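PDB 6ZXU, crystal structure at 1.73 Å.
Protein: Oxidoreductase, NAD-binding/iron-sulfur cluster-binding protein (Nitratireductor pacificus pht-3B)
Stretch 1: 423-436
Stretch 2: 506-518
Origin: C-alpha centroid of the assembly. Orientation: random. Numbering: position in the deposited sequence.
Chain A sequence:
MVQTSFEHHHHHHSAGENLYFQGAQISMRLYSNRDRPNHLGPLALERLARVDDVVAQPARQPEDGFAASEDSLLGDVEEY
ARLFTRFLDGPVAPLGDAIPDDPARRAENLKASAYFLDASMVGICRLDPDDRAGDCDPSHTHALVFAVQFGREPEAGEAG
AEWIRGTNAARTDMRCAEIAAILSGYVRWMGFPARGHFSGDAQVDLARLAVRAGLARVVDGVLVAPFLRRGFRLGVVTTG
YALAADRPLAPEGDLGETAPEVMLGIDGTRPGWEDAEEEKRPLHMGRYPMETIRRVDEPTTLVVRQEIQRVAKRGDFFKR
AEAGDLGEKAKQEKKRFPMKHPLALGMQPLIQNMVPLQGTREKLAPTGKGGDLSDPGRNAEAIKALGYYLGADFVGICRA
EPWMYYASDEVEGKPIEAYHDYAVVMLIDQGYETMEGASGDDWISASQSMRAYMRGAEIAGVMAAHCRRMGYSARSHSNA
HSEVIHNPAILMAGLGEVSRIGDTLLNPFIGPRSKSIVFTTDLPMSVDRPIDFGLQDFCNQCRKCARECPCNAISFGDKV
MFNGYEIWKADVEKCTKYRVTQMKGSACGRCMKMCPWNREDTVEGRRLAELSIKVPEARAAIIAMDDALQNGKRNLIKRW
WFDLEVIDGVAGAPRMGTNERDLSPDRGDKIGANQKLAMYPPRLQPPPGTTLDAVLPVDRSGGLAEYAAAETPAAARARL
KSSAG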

# COMPACT_ATOMS: atom_id res chain seq x y z
N ALA A 423 8.16 -17.06 -5.49
CA ALA A 423 7.73 -15.65 -5.39
C ALA A 423 6.89 -15.53 -4.14
O ALA A 423 5.94 -16.30 -3.94
CB ALA A 423 6.90 -15.23 -6.60
N VAL A 424 7.30 -14.64 -3.26
CA VAL A 424 6.50 -14.25 -2.10
C VAL A 424 5.81 -12.93 -2.48
O VAL A 424 6.43 -11.97 -2.86
CB VAL A 424 7.34 -14.06 -0.86
CG1 VAL A 424 6.46 -13.72 0.36
CG2 VAL A 424 8.14 -15.35 -0.63
N VAL A 425 4.48 -12.98 -2.47
CA VAL A 425 3.65 -11.89 -2.92
C VAL A 425 2.92 -11.33 -1.71
O VAL A 425 2.26 -12.05 -0.94
CB VAL A 425 2.60 -12.38 -3.93
CG1 VAL A 425 1.86 -11.21 -4.56
CG2 VAL A 425 3.29 -13.19 -5.00
N MET A 426 2.99 -10.01 -1.57
CA MET A 426 2.29 -9.32 -0.47
C MET A 426 1.47 -8.19 -1.01
O MET A 426 1.83 -7.56 -1.97
CB MET A 426 3.25 -8.85 0.54
CG MET A 426 3.88 -10.02 1.21
SD MET A 426 5.25 -9.68 2.30
CE MET A 426 6.45 -9.08 1.08
N LEU A 427 0.29 -8.03 -0.44
CA LEU A 427 -0.63 -6.95 -0.80
C LEU A 427 -0.66 -5.92 0.34
O LEU A 427 -0.75 -6.29 1.49
CB LEU A 427 -1.98 -7.46 -1.10
CG LEU A 427 -2.23 -8.51 -2.16
CD1 LEU A 427 -3.79 -8.73 -2.26
CD2 LEU A 427 -1.71 -8.09 -3.51
N ILE A 428 -0.61 -4.67 -0.03
CA ILE A 428 -0.75 -3.51 0.85
C ILE A 428 -2.04 -2.79 0.42
O ILE A 428 -2.15 -2.40 -0.73
CB ILE A 428 0.45 -2.58 0.74
CG1 ILE A 428 1.78 -3.31 0.95
CG2 ILE A 428 0.30 -1.43 1.72
CD1 ILE A 428 1.89 -3.86 2.36
N ASP A 429 -2.94 -2.63 1.36
CA ASP A 429 -4.22 -1.95 1.18
C ASP A 429 -3.92 -0.47 0.89
O ASP A 429 -3.19 0.18 1.63
CB ASP A 429 -5.11 -2.12 2.41
CG ASP A 429 -6.51 -1.60 2.20
OD1 ASP A 429 -6.74 -0.73 1.28
OD2 ASP A 429 -7.38 -1.98 3.02
N GLN A 430 -4.42 0.04 -0.23
CA GLN A 430 -4.22 1.44 -0.57
C GLN A 430 -4.96 2.46 0.35
O GLN A 430 -4.53 3.63 0.39
CB GLN A 430 -4.58 1.76 -1.99
CG GLN A 430 -3.52 1.29 -2.97
CD GLN A 430 -3.54 2.08 -4.29
OE1 GLN A 430 -3.69 3.29 -4.31
NE2 GLN A 430 -3.38 1.35 -5.40
N GLY A 431 -5.99 2.00 1.03
CA GLY A 431 -6.66 2.81 2.03
C GLY A 431 -8.09 3.17 1.65
O GLY A 431 -8.28 4.12 0.88
N TYR A 432 -9.07 2.52 2.27
CA TYR A 432 -10.46 2.78 1.99
C TYR A 432 -10.89 4.22 2.29
O TYR A 432 -11.55 4.87 1.47
CB TYR A 432 -11.38 1.78 2.71
CG TYR A 432 -12.87 2.08 2.45
CD1 TYR A 432 -13.46 1.78 1.26
CD2 TYR A 432 -13.63 2.74 3.39
CE1 TYR A 432 -14.77 2.03 1.04
CE2 TYR A 432 -14.93 3.06 3.14
CZ TYR A 432 -15.51 2.66 1.98
OH TYR A 432 -16.83 2.99 1.77
N GLU A 433 -10.47 4.75 3.44
CA GLU A 433 -11.10 5.99 3.95
C GLU A 433 -10.58 7.21 3.17
O GLU A 433 -11.39 8.06 2.83
CB GLU A 433 -10.84 6.18 5.43
CG GLU A 433 -11.80 5.32 6.28
CD GLU A 433 -11.44 3.80 6.38
OE1 GLU A 433 -12.28 2.98 6.95
OE2 GLU A 433 -10.32 3.42 5.86
N THR A 434 -9.33 7.19 2.78
CA THR A 434 -8.83 8.25 1.94
C THR A 434 -9.49 8.21 0.55
O THR A 434 -9.93 9.22 0.01
CB THR A 434 -7.31 8.20 1.81
OG1 THR A 434 -6.74 8.53 3.06
CG2 THR A 434 -6.80 9.19 0.78
N MET A 435 -9.62 7.02 -0.04
CA MET A 435 -10.22 6.92 -1.33
C MET A 435 -11.67 7.35 -1.33
O MET A 435 -12.18 7.81 -2.38
CB MET A 435 -10.07 5.45 -1.88
CG MET A 435 -9.91 5.36 -3.36
SD MET A 435 -9.47 3.60 -3.87
CE MET A 435 -7.78 3.43 -3.24
N GLU A 436 -12.36 7.22 -0.21
CA GLU A 436 -13.74 7.66 -0.11
C GLU A 436 -13.90 9.17 -0.33
O GLU A 436 -14.88 9.59 -0.86
CB GLU A 436 -14.34 7.29 1.27
CG GLU A 436 -15.00 5.91 1.31
CD GLU A 436 -16.02 5.65 0.12
OE1 GLU A 436 -15.68 4.92 -0.89
OE2 GLU A 436 -17.18 6.20 0.18
N LEU A 506 -8.40 -8.70 -8.26
CA LEU A 506 -9.32 -8.32 -7.25
C LEU A 506 -9.37 -9.39 -6.13
O LEU A 506 -9.51 -10.57 -6.37
CB LEU A 506 -10.69 -8.08 -7.89
CG LEU A 506 -11.82 -7.41 -7.12
CD1 LEU A 506 -12.74 -6.77 -8.07
CD2 LEU A 506 -12.59 -8.37 -6.20
N ASN A 507 -9.23 -8.93 -4.90
CA ASN A 507 -9.19 -9.73 -3.68
C ASN A 507 -10.58 -9.73 -3.04
O ASN A 507 -11.28 -8.73 -3.07
CB ASN A 507 -8.14 -9.12 -2.70
CG ASN A 507 -8.12 -9.79 -1.37
OD1 ASN A 507 -8.87 -9.48 -0.47
ND2 ASN A 507 -7.25 -10.78 -1.24
N PRO A 508 -11.03 -10.87 -2.46
CA PRO A 508 -12.39 -10.90 -1.98
C PRO A 508 -12.66 -10.04 -0.73
O PRO A 508 -13.83 -9.78 -0.39
CB PRO A 508 -12.64 -12.38 -1.74
CG PRO A 508 -11.29 -12.96 -1.58
CD PRO A 508 -10.38 -12.18 -2.46
N PHE A 509 -11.64 -9.55 -0.05
CA PHE A 509 -11.85 -8.78 1.17
C PHE A 509 -11.52 -7.29 0.95
O PHE A 509 -12.19 -6.48 1.56
CB PHE A 509 -11.01 -9.33 2.33
CG PHE A 509 -11.38 -10.74 2.68
CD1 PHE A 509 -12.53 -10.99 3.37
CD2 PHE A 509 -10.66 -11.82 2.21
CE1 PHE A 509 -12.92 -12.29 3.65
CE2 PHE A 509 -11.01 -13.13 2.52
CZ PHE A 509 -12.14 -13.38 3.21
N ILE A 510 -10.48 -6.93 0.21
CA ILE A 510 -10.11 -5.49 0.00
C ILE A 510 -10.39 -5.07 -1.44
O ILE A 510 -10.03 -3.98 -1.83
CB ILE A 510 -8.68 -5.17 0.44
CG1 ILE A 510 -7.64 -5.84 -0.43
CG2 ILE A 510 -8.47 -5.52 1.89
CD1 ILE A 510 -6.27 -5.28 -0.20
N GLY A 511 -11.08 -5.95 -2.21
CA GLY A 511 -11.41 -5.58 -3.54
C GLY A 511 -10.20 -5.32 -4.38
O GLY A 511 -9.18 -5.99 -4.27
N PRO A 512 -10.28 -4.32 -5.26
CA PRO A 512 -9.14 -4.02 -6.12
C PRO A 512 -8.22 -2.92 -5.52
O PRO A 512 -7.36 -2.41 -6.22
CB PRO A 512 -9.79 -3.46 -7.38
CG PRO A 512 -10.98 -2.77 -6.86
CD PRO A 512 -11.46 -3.55 -5.63
N ARG A 513 -8.32 -2.71 -4.20
CA ARG A 513 -7.72 -1.60 -3.48
C ARG A 513 -6.33 -1.94 -2.94
O ARG A 513 -6.08 -1.87 -1.79
CB ARG A 513 -8.67 -1.21 -2.36
CG ARG A 513 -8.52 0.15 -1.85
CD ARG A 513 -9.44 0.41 -0.70
NE ARG A 513 -9.30 -0.59 0.32
CZ ARG A 513 -10.23 -1.40 0.76
NH1 ARG A 513 -11.45 -1.32 0.32
NH2 ARG A 513 -9.96 -2.25 1.73
N SER A 514 -5.42 -2.33 -3.77
CA SER A 514 -4.14 -2.87 -3.29
C SER A 514 -3.00 -2.54 -4.21
O SER A 514 -3.24 -2.14 -5.40
CB SER A 514 -4.22 -4.39 -3.21
OG SER A 514 -4.11 -4.88 -4.50
N LYS A 515 -1.78 -2.48 -3.63
CA LYS A 515 -0.58 -2.56 -4.38
C LYS A 515 0.11 -3.82 -3.89
O LYS A 515 0.01 -4.18 -2.76
CB LYS A 515 0.38 -1.34 -4.30
CG LYS A 515 -0.13 -0.03 -4.91
CD LYS A 515 -0.19 -0.11 -6.44
CE LYS A 515 -0.28 1.23 -7.02
NZ LYS A 515 -0.11 1.17 -8.51
N SER A 516 0.72 -4.53 -4.83
CA SER A 516 1.48 -5.71 -4.52
C SER A 516 2.94 -5.31 -4.46
O SER A 516 3.39 -4.39 -5.11
CB SER A 516 1.28 -6.80 -5.57
OG SER A 516 1.62 -6.30 -6.84
N ILE A 517 3.67 -6.07 -3.68
CA ILE A 517 5.13 -6.18 -3.75
C ILE A 517 5.44 -7.68 -3.85
O ILE A 517 4.74 -8.52 -3.28
CB ILE A 517 5.77 -5.49 -2.51
CG1 ILE A 517 7.30 -5.43 -2.58
CG2 ILE A 517 5.36 -6.21 -1.22
CD1 ILE A 517 7.86 -4.45 -3.51
N VAL A 518 6.45 -8.00 -4.60
CA VAL A 518 6.96 -9.35 -4.76
C VAL A 518 8.44 -9.39 -4.40
O VAL A 518 9.19 -8.48 -4.70
CB VAL A 518 6.78 -9.86 -6.20
CG1 VAL A 518 7.31 -11.25 -6.33
CG2 VAL A 518 5.36 -9.84 -6.62

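Two antiparallel strands, 423-429 and 514-518, form the framework of this contact, and most of the polar groups between them are satisfied by backbone pairing. Met426 and Ile517 face each other as a hydrogen-bonded pair: Met426 N donates to Ile517 O at 2.9 Å, and Ile517 N returns a bond of 2.9 Å to Met426 O. Two residues along, Ile428 N reaches Lys515 O at 2.8 Å and Lys515 N reaches Ile428 O at 2.9 Å. Between these pairs lies the non-hydrogen-bonded pair Leu427-Ser516, with Val425-Val518 and Asp429-Ser514 beyond them on the two sides; here CA-H groups also approach carbonyl oxygens, Ser516 CA lying 3.2 Å from Met426 O.

Side chains alternate between the two faces of the sheet. Met426, Ile428, Lys515 and Ile517 share one, where Met426 CB packs 3.8 Å from Ile517 CG2. On the other, Val425 CG2 meets Val518 CG2 at 4.3 Å, and Leu427 CD2 lies 3.9 Å from Ser516 CB. Beta-branched valine and isoleucine suit extended backbone and bring apolar surface to a buried sheet. Ser514 and Ser516 are small residues that pack against Leu427, and their hydroxyls are hydrogen-bonded elsewhere in the structure, as is the buried Lys515 NZ.

Where the first strand ends, side chains take over. Asp429 and Arg513 form a two-pronged salt bridge, with Arg513 NE donating to Asp429 OD1 at 2.7 Å and Arg513 NH2 to Asp429 OD2 at 2.9 Å. A carboxylate matches this edge of the guanidinium, one oxygen to each N-H, while Arg513 NH1 is satisfied elsewhere. Asp429 OD1 also accepts from Gly431 N at 2.8 Å, tying the backbone just before the helix to the salt bridge. Tyr432 CB covers one face of the guanidinium, and Met435 CE rests 3.6 Å from Arg513 CG, so the arginine's long aliphatic portion is used as well as its charge. Arg513 consequently has more area covered by the opposing stretch than any other residue here.

Gln430 extends the pairing past the strand: its N donates to Arg513 O at 3.0 Å, and its amide NE2 makes a weak bond to Ser514 O at 3.5 Å. Gly431 then occupies the N-cap position with backbone angles that would jam a CB against the preceding carbonyl oxygen.

In the second stretch, Asn507 OD1 accepts from Phe509 N at 2.8 Å and from Ile510 N at 3.1 Å, bracing the loop before the type II' turn from Ile510 to Arg513. Gly511 suits this turn through its positive phi, and a CB there would clash with Pro512 CD.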